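Receptor-like protein kinase ANXUR1 (Arabidopsis thaliana, PDB 6FIG) is a receptor-like kinase with a malectin-like ectodomain, involved in plant reproduction, that probably senses extracellular signals and phosphorylates serine or threonine inside the cell. Local coordinates at residues W270-L284 and D331-I345. Numbering follows the deposited sequence.
With NAG (2-acetamido-2-deoxy-beta-D-glucopyranose), chain E; FUC (alpha-L-fucopyranose), chain B; NAG (2-acetamido-2-deoxy-beta-D-glucopyranose), chain C.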
loop_
_atom_site.group_PDB
_atom_site.type_symbol
_atom_site.label_atom_id
_atom_site.label_comp_id
_atom_site.label_asym_id
_atom_site.label_seq_id
_atom_site.Cartn_x
_atom_site.Cartn_y
_atom_site.Cartn_z
ATOM N N TRP A 270 -28.169 -16.226 9.703
ATOM C CA TRP A 270 -27.902 -14.832 9.298
ATOM C C TRP A 270 -28.936 -14.426 8.251
ATOM O O TRP A 270 -29.335 -15.243 7.421
ATOM C CB TRP A 270 -26.514 -14.683 8.691
ATOM C CG TRP A 270 -25.333 -14.948 9.573
ATOM C CD1 TRP A 270 -24.584 -14.022 10.240
ATOM C CD2 TRP A 270 -24.743 -16.228 9.874
ATOM N NE1 TRP A 270 -23.555 -14.638 10.926
ATOM C CE2 TRP A 270 -23.631 -15.990 10.719
ATOM C CE3 TRP A 270 -25.041 -17.546 9.505
ATOM C CZ2 TRP A 270 -22.820 -17.010 11.188
ATOM C CZ3 TRP A 270 -24.224 -18.552 9.959
ATOM C CH2 TRP A 270 -23.133 -18.285 10.803
ATOM N N MET A 271 -29.365 -13.168 8.279
ATOM C CA MET A 271 -30.294 -12.652 7.278
ATOM C C MET A 271 -29.809 -11.304 6.745
ATOM O O MET A 271 -29.339 -10.465 7.510
ATOM C CB MET A 271 -31.692 -12.501 7.863
ATOM C CG MET A 271 -32.783 -12.305 6.810
ATOM S SD MET A 271 -34.461 -12.213 7.485
ATOM C CE MET A 271 -34.442 -13.634 8.582
ATOM N N PHE A 272 -29.990 -11.125 5.433
ATOM C CA PHE A 272 -29.497 -9.959 4.699
ATOM C C PHE A 272 -30.578 -9.408 3.782
ATOM O O PHE A 272 -31.255 -10.180 3.095
ATOM C CB PHE A 272 -28.306 -10.369 3.855
ATOM C CG PHE A 272 -27.194 -10.920 4.664
ATOM C CD1 PHE A 272 -26.315 -10.067 5.313
ATOM C CD2 PHE A 272 -27.080 -12.300 4.853
ATOM C CE1 PHE A 272 -25.298 -10.570 6.100
ATOM C CE2 PHE A 272 -26.071 -12.814 5.651
ATOM C CZ PHE A 272 -25.180 -11.944 6.277
ATOM N N GLN A 273 -30.731 -8.078 3.796
ATOM C CA GLN A 273 -31.607 -7.382 2.876
ATOM C C GLN A 273 -30.849 -7.111 1.578
ATOM O O GLN A 273 -29.784 -6.510 1.598
ATOM C CB GLN A 273 -32.080 -6.065 3.502
ATOM C CG GLN A 273 -32.873 -6.254 4.787
ATOM C CD GLN A 273 -34.171 -7.021 4.587
ATOM O OE1 GLN A 273 -34.856 -6.858 3.570
ATOM N NE2 GLN A 273 -34.530 -7.846 5.568
ATOM N N ILE A 274 -31.396 -7.588 0.466
ATOM C CA ILE A 274 -30.772 -7.421 -0.857
ATOM C C ILE A 274 -31.820 -6.961 -1.897
ATOM O O ILE A 274 -32.942 -6.613 -1.538
ATOM C CB ILE A 274 -30.010 -8.701 -1.271
ATOM C CG1 ILE A 274 -30.858 -9.971 -1.106
ATOM C CG2 ILE A 274 -28.715 -8.852 -0.454
ATOM C CD1 ILE A 274 -32.091 -10.074 -1.967
ATOM N N ASP A 275 -31.427 -6.924 -3.170
ATOM C CA ASP A 275 -32.323 -6.525 -4.261
ATOM C C ASP A 275 -32.795 -7.755 -5.028
ATOM O O ASP A 275 -32.008 -8.610 -5.386
ATOM C CB ASP A 275 -31.579 -5.596 -5.228
ATOM C CG ASP A 275 -31.073 -4.317 -4.556
ATOM O OD1 ASP A 275 -31.765 -3.798 -3.636
ATOM O OD2 ASP A 275 -30.005 -3.803 -4.993
ATOM N N LYS A 276 -34.084 -7.825 -5.312
ATOM C CA LYS A 276 -34.645 -8.940 -6.076
ATOM C C LYS A 276 -34.157 -8.916 -7.539
ATOM O O LYS A 276 -33.723 -7.866 -8.044
ATOM C CB LYS A 276 -36.172 -8.885 -6.022
ATOM C CG LYS A 276 -36.759 -9.173 -4.643
ATOM C CD LYS A 276 -38.291 -9.120 -4.591
ATOM C CE LYS A 276 -38.839 -7.701 -4.620
ATOM N NZ LYS A 276 -40.270 -7.634 -4.220
ATOM N N ASN A 277 -34.193 -10.072 -8.183
ATOM C CA ASN A 277 -33.942 -10.239 -9.628
ATOM C C ASN A 277 -32.463 -10.208 -9.991
ATOM O O ASN A 277 -32.096 -9.800 -11.101
ATOM C CB ASN A 277 -34.666 -9.193 -10.501
ATOM C CG ASN A 277 -36.159 -9.269 -10.428
ATOM O OD1 ASN A 277 -36.745 -9.849 -9.515
ATOM N ND2 ASN A 277 -36.793 -8.684 -11.434
ATOM N N PHE A 278 -31.624 -10.605 -9.055
ATOM C CA PHE A 278 -30.204 -10.825 -9.311
ATOM C C PHE A 278 -29.799 -12.179 -8.734
ATOM O O PHE A 278 -30.411 -12.679 -7.763
ATOM C CB PHE A 278 -29.329 -9.762 -8.648
ATOM C CG PHE A 278 -29.542 -8.371 -9.159
ATOM C CD1 PHE A 278 -28.890 -7.943 -10.313
ATOM C CD2 PHE A 278 -30.386 -7.487 -8.493
ATOM C CE1 PHE A 278 -29.067 -6.651 -10.786
ATOM C CE2 PHE A 278 -30.574 -6.194 -8.973
ATOM C CZ PHE A 278 -29.898 -5.773 -10.113
ATOM N N THR A 279 -28.764 -12.756 -9.332
ATOM C CA THR A 279 -28.030 -13.850 -8.737
ATOM C C THR A 279 -26.961 -13.287 -7.820
ATOM O O THR A 279 -26.230 -12.347 -8.187
ATOM C CB THR A 279 -27.382 -14.725 -9.821
ATOM O OG1 THR A 279 -28.395 -15.279 -10.660
ATOM C CG2 THR A 279 -26.570 -15.855 -9.207
ATOM N N TYR A 280 -26.886 -13.830 -6.618
ATOM C CA TYR A 280 -25.887 -13.477 -5.619
ATOM C C TYR A 280 -24.913 -14.630 -5.377
ATOM O O TYR A 280 -25.287 -15.807 -5.464
ATOM C CB TYR A 280 -26.539 -13.108 -4.282
ATOM C CG TYR A 280 -27.351 -11.848 -4.400
ATOM C CD1 TYR A 280 -26.787 -10.621 -4.064
ATOM C CD2 TYR A 280 -28.645 -11.878 -4.877
ATOM C CE1 TYR A 280 -27.509 -9.446 -4.201
ATOM C CE2 TYR A 280 -29.375 -10.697 -5.034
ATOM C CZ TYR A 280 -28.785 -9.480 -4.704
ATOM O OH TYR A 280 -29.481 -8.291 -4.841
ATOM N N ILE A 281 -23.672 -14.273 -5.075
ATOM C CA ILE A 281 -22.659 -15.234 -4.667
ATOM C C ILE A 281 -22.437 -15.012 -3.192
ATOM O O ILE A 281 -22.169 -13.893 -2.756
ATOM C CB ILE A 281 -21.348 -15.063 -5.455
ATOM C CG1 ILE A 281 -21.582 -15.449 -6.903
ATOM C CG2 ILE A 281 -20.227 -15.938 -4.857
ATOM C CD1 ILE A 281 -20.435 -15.085 -7.807
ATOM N N LEU A 282 -22.525 -16.089 -2.405
ATOM C CA LEU A 282 -22.107 -16.066 -1.013
ATOM C C LEU A 282 -20.778 -16.788 -0.946
ATOM O O LEU A 282 -20.667 -17.950 -1.351
ATOM C CB LEU A 282 -23.099 -16.775 -0.095
ATOM C CG LEU A 282 -24.413 -16.065 0.187
ATOM C CD1 LEU A 282 -25.331 -16.107 -1.033
ATOM C CD2 LEU A 282 -25.081 -16.708 1.390
ATOM N N ARG A 283 -19.780 -16.073 -0.458
ATOM C CA ARG A 283 -18.446 -16.600 -0.219
ATOM C C ARG A 283 -18.287 -16.856 1.265
ATOM O O ARG A 283 -18.270 -15.924 2.056
ATOM C CB ARG A 283 -17.380 -15.603 -0.689
ATOM C CG ARG A 283 -15.987 -16.140 -0.443
ATOM C CD ARG A 283 -14.939 -15.357 -1.197
ATOM N NE ARG A 283 -15.010 -15.737 -2.585
ATOM C CZ ARG A 283 -14.196 -15.314 -3.534
ATOM N NH1 ARG A 283 -13.213 -14.442 -3.253
ATOM N NH2 ARG A 283 -14.338 -15.801 -4.756
ATOM N N LEU A 284 -18.205 -18.144 1.642
ATOM C CA LEU A 284 -18.064 -18.527 3.035
ATOM C C LEU A 284 -16.615 -18.839 3.288
ATOM O O LEU A 284 -16.029 -19.641 2.578
ATOM C CB LEU A 284 -18.935 -19.756 3.345
ATOM C CG LEU A 284 -20.417 -19.461 3.605
ATOM C CD1 LEU A 284 -21.142 -18.849 2.433
ATOM C CD2 LEU A 284 -21.106 -20.757 3.993
ATOM N N ASP A 331 -17.657 -20.750 -2.615
ATOM C CA ASP A 331 -18.647 -19.865 -3.226
ATOM C C ASP A 331 -19.929 -20.622 -3.614
ATOM O O ASP A 331 -19.886 -21.659 -4.271
ATOM C CB ASP A 331 -18.069 -19.216 -4.489
ATOM C CG ASP A 331 -17.045 -18.166 -4.197
ATOM O OD1 ASP A 331 -16.937 -17.667 -3.072
ATOM O OD2 ASP A 331 -16.363 -17.782 -5.181
ATOM N N TYR A 332 -21.064 -20.048 -3.239
ATOM C CA TYR A 332 -22.386 -20.576 -3.605
ATOM C C TYR A 332 -23.183 -19.473 -4.281
ATOM O O TYR A 332 -23.060 -18.314 -3.893
ATOM C CB TYR A 332 -23.135 -21.004 -2.345
ATOM C CG TYR A 332 -22.412 -22.044 -1.522
ATOM C CD1 TYR A 332 -22.534 -23.390 -1.821
ATOM C CD2 TYR A 332 -21.600 -21.669 -0.461
ATOM C CE1 TYR A 332 -21.865 -24.354 -1.067
ATOM C CE2 TYR A 332 -20.937 -22.624 0.301
ATOM C CZ TYR A 332 -21.081 -23.951 -0.006
ATOM O OH TYR A 332 -20.397 -24.854 0.766
ATOM N N ALA A 333 -23.987 -19.834 -5.260
ATOM C CA ALA A 333 -24.804 -18.870 -6.000
ATOM C C ALA A 333 -26.288 -19.159 -5.831
ATOM O O ALA A 333 -26.716 -20.324 -5.813
ATOM C CB ALA A 333 -24.432 -18.870 -7.475
ATOM N N ILE A 334 -27.078 -18.092 -5.722
ATOM C CA ILE A 334 -28.529 -18.186 -5.580
ATOM C C ILE A 334 -29.193 -17.034 -6.334
ATOM O O ILE A 334 -28.816 -15.876 -6.107
ATOM C CB ILE A 334 -28.965 -18.165 -4.075
ATOM C CG1 ILE A 334 -30.484 -18.340 -3.920
ATOM C CG2 ILE A 334 -28.478 -16.961 -3.295
ATOM C CD1 ILE A 334 -30.888 -19.677 -3.386
ATOM N N TYR A 335 -30.180 -17.365 -7.168
ATOM C CA TYR A 335 -31.036 -16.362 -7.781
ATOM C C TYR A 335 -32.139 -16.009 -6.807
ATOM O O TYR A 335 -32.823 -16.907 -6.290
ATOM C CB TYR A 335 -31.637 -16.843 -9.100
ATOM C CG TYR A 335 -32.481 -15.778 -9.776
ATOM C CD1 TYR A 335 -31.901 -14.604 -10.259
ATOM C CD2 TYR A 335 -33.856 -15.925 -9.918
ATOM C CE1 TYR A 335 -32.666 -13.628 -10.850
ATOM C CE2 TYR A 335 -34.626 -14.949 -10.523
ATOM C CZ TYR A 335 -34.017 -13.796 -10.993
ATOM O OH TYR A 335 -34.767 -12.817 -11.598
ATOM N N VAL A 336 -32.311 -14.727 -6.531
ATOM C CA VAL A 336 -33.397 -14.252 -5.694
ATOM C C VAL A 336 -34.498 -13.715 -6.571
ATOM O O VAL A 336 -34.347 -12.665 -7.181
ATOM C CB VAL A 336 -32.926 -13.193 -4.695
ATOM C CG1 VAL A 336 -34.119 -12.650 -3.891
ATOM C CG2 VAL A 336 -31.852 -13.790 -3.814
ATOM N N ASP A 337 -35.617 -14.442 -6.574
ATOM C CA ASP A 337 -36.708 -14.275 -7.537
ATOM C C ASP A 337 -37.651 -13.193 -7.057
ATOM O O ASP A 337 -37.759 -12.925 -5.852
ATOM C CB ASP A 337 -37.489 -15.597 -7.687
ATOM C CG ASP A 337 -38.432 -15.599 -8.882
ATOM O OD1 ASP A 337 -39.645 -15.338 -8.705
ATOM O OD2 ASP A 337 -37.975 -15.870 -10.004
ATOM N N ALA A 338 -38.356 -12.599 -8.014
ATOM C CA ALA A 338 -39.305 -11.524 -7.751
ATOM C C ALA A 338 -40.423 -11.881 -6.742
ATOM O O ALA A 338 -40.936 -10.985 -6.076
ATOM C CB ALA A 338 -39.901 -11.049 -9.063
ATOM N N ASN A 339 -40.787 -13.160 -6.619
ATOM C CA ASN A 339 -41.701 -13.604 -5.527
ATOM C C ASN A 339 -40.962 -14.298 -4.376
ATOM O O ASN A 339 -40.795 -13.705 -3.302
ATOM C CB ASN A 339 -42.921 -14.416 -6.031
ATOM C CG ASN A 339 -42.580 -15.441 -7.100
ATOM O OD1 ASN A 339 -41.682 -16.264 -6.920
ATOM N ND2 ASN A 339 -43.321 -15.414 -8.210
ATOM N N ASN A 340 -40.493 -15.521 -4.606
ATOM C CA ASN A 340 -39.789 -16.305 -3.569
ATOM C C ASN A 340 -38.353 -15.788 -3.348
ATOM O O ASN A 340 -37.692 -15.351 -4.293
ATOM C CB ASN A 340 -39.805 -17.810 -3.904
ATOM C CG ASN A 340 -39.031 -18.148 -5.171
ATOM O OD1 ASN A 340 -37.796 -18.210 -5.168
ATOM N ND2 ASN A 340 -39.760 -18.374 -6.265
ATOM N N GLY A 341 -37.877 -15.845 -2.102
ATOM C CA GLY A 341 -36.638 -15.159 -1.698
ATOM C C GLY A 341 -36.978 -13.822 -1.053
ATOM O O GLY A 341 -36.505 -13.526 0.044
ATOM N N GLY A 342 -37.776 -13.007 -1.749
ATOM C CA GLY A 342 -38.481 -11.853 -1.149
ATOM C C GLY A 342 -37.626 -10.771 -0.504
ATOM O O GLY A 342 -37.885 -10.350 0.627
ATOM N N GLU A 343 -36.601 -10.341 -1.234
ATOM C CA GLU A 343 -35.664 -9.286 -0.820
ATOM C C GLU A 343 -34.714 -9.677 0.319
ATOM O O GLU A 343 -34.002 -8.807 0.822
ATOM C CB GLU A 343 -36.363 -7.971 -0.427
ATOM C CG GLU A 343 -37.453 -7.474 -1.359
ATOM C CD GLU A 343 -38.539 -6.722 -0.605
ATOM O OE1 GLU A 343 -38.197 -5.815 0.187
ATOM O OE2 GLU A 343 -39.728 -7.051 -0.789
ATOM N N GLU A 344 -34.681 -10.959 0.706
ATOM C CA GLU A 344 -33.738 -11.440 1.728
ATOM C C GLU A 344 -32.932 -12.640 1.256
ATOM O O GLU A 344 -33.400 -13.448 0.451
ATOM C CB GLU A 344 -34.470 -11.810 3.024
ATOM C CG GLU A 344 -34.979 -10.605 3.816
ATOM C CD GLU A 344 -36.093 -10.934 4.812
ATOM O OE1 GLU A 344 -36.545 -12.100 4.885
ATOM O OE2 GLU A 344 -36.547 -10.010 5.528
ATOM N N ILE A 345 -31.711 -12.726 1.764
ATOM C CA ILE A 345 -30.909 -13.935 1.718
ATOM C C ILE A 345 -30.754 -14.384 3.169
ATOM O O ILE A 345 -30.432 -13.575 4.046
ATOM C CB ILE A 345 -29.544 -13.703 1.066
ATOM C CG1 ILE A 345 -29.722 -13.583 -0.457
ATOM C CG2 ILE A 345 -28.551 -14.834 1.399
ATOM C CD1 ILE A 345 -28.500 -13.059 -1.159
HETATM C C1 NAG E . -38.222 -8.620 -11.579
HETATM C C2 NAG E . -38.585 -7.300 -12.264
HETATM C C3 NAG E . -40.088 -7.198 -12.459
HETATM C C4 NAG E . -40.573 -8.444 -13.194
HETATM C C5 NAG E . -40.081 -9.738 -12.524
HETATM C C6 NAG E . -40.435 -10.952 -13.365
HETATM C C7 NAG E . -37.094 -5.412 -11.732
HETATM C C8 NAG E . -36.850 -4.322 -10.716
HETATM N N2 NAG E . -38.148 -6.189 -11.451
HETATM O O3 NAG E . -40.447 -6.027 -13.200
HETATM O O4 NAG E . -42.000 -8.465 -13.373
HETATM O O5 NAG E . -38.670 -9.697 -12.392
HETATM O O6 NAG E . -40.109 -12.172 -12.671
HETATM O O7 NAG E . -36.378 -5.544 -12.731
HETATM C C1 FUC B . -40.418 -13.298 -13.518
HETATM C C2 FUC B . -40.144 -14.591 -12.752
HETATM C C3 FUC B . -41.148 -14.760 -11.615
HETATM C C4 FUC B . -42.580 -14.691 -12.133
HETATM C C5 FUC B . -42.755 -13.396 -12.920
HETATM C C6 FUC B . -44.130 -13.245 -13.550
HETATM O O2 FUC B . -38.821 -14.531 -12.255
HETATM O O3 FUC B . -40.876 -15.989 -10.919
HETATM O O4 FUC B . -42.887 -15.789 -12.999
HETATM O O5 FUC B . -41.769 -13.361 -13.957
HETATM C C1 NAG C . -42.838 -8.406 -12.205
HETATM C C2 NAG C . -44.176 -7.948 -12.756
HETATM C C3 NAG C . -45.180 -7.837 -11.630
HETATM C C4 NAG C . -45.273 -9.151 -10.869
HETATM C C5 NAG C . -43.917 -9.673 -10.431
HETATM C C6 NAG C . -44.150 -11.093 -9.894
HETATM C C7 NAG C . -44.254 -6.425 -14.696
HETATM C C8 NAG C . -43.927 -5.029 -15.136
HETATM N N2 NAG C . -43.974 -6.669 -13.418
HETATM O O3 NAG C . -46.448 -7.531 -12.188
HETATM O O4 NAG C . -46.091 -8.969 -9.706
HETATM O O5 NAG C . -42.971 -9.650 -11.515
HETATM O O6 NAG C . -42.910 -11.698 -9.603
HETATM O O7 NAG C . -44.752 -7.234 -15.465
HETATM O O HOH W 1 -37.485 -12.544 -11.035
#
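I345 reaches across to I274, Y280 and L282, and it loses more surface in this contact than any other residue. Its CD1 lies 3.6 Å from CG of Y280. Its side chain crosses that of I274 at about a right angle, CG1 against CG1, and its CG2 meets CD2 of L282. Its backbone is paired in antiparallel fashion with F272, with N of F272 2.8 Å from O of I345. Through Y280 and L282 its side chain packs strand 344-351 against strand 278-287. CG1 of I274 sits over one face of the Y280 ring, toward its rim, and the hydroxyl of Y280 donates to O of D275, on a lone pair.

K276 lies across E343. Its aliphatic chain packs on CG of E343, and the bend at chi3 (-75°) takes NZ to a long salt bridge with OE2 of E343, 3.5 Å. On the pair of strands 268-273 and 344-351, NE2 of Q273 donates to OE2 of E344, on its anti side.

Farther along strand 278-287, R283 grips D331 side-on. NE of R283 donates to OD1 of D331 at 2.8 Å, and NH2 of R283 to OD2 of D331 at 2.9 Å. Each oxygen of D331 accepts on its syn lone pair and lies in the plane of the guanidinium, which fixes the carboxylate's rotation. R283 NH2 also donates to O of L164.

N277 carries an N-linked glycan, with ND2 bonded to C1 of the first NAG. D337 holds the fucose: OD1 of D337 accepts from fucose O3 at 2.6 Å and OD2 from its O2. A water bridges Y335 OH, N of A338 and fucose O2.

The contact joins two sheets of the malectin-like fold. Strand 278-287 runs between 327-336 and 363-372, while 268-273 pairs with 344-351 in the other sheet. I303 of strand 299-303 packs on L282, Y332 and I334; A168 of strand 167-170 touches I281, D331 and A333.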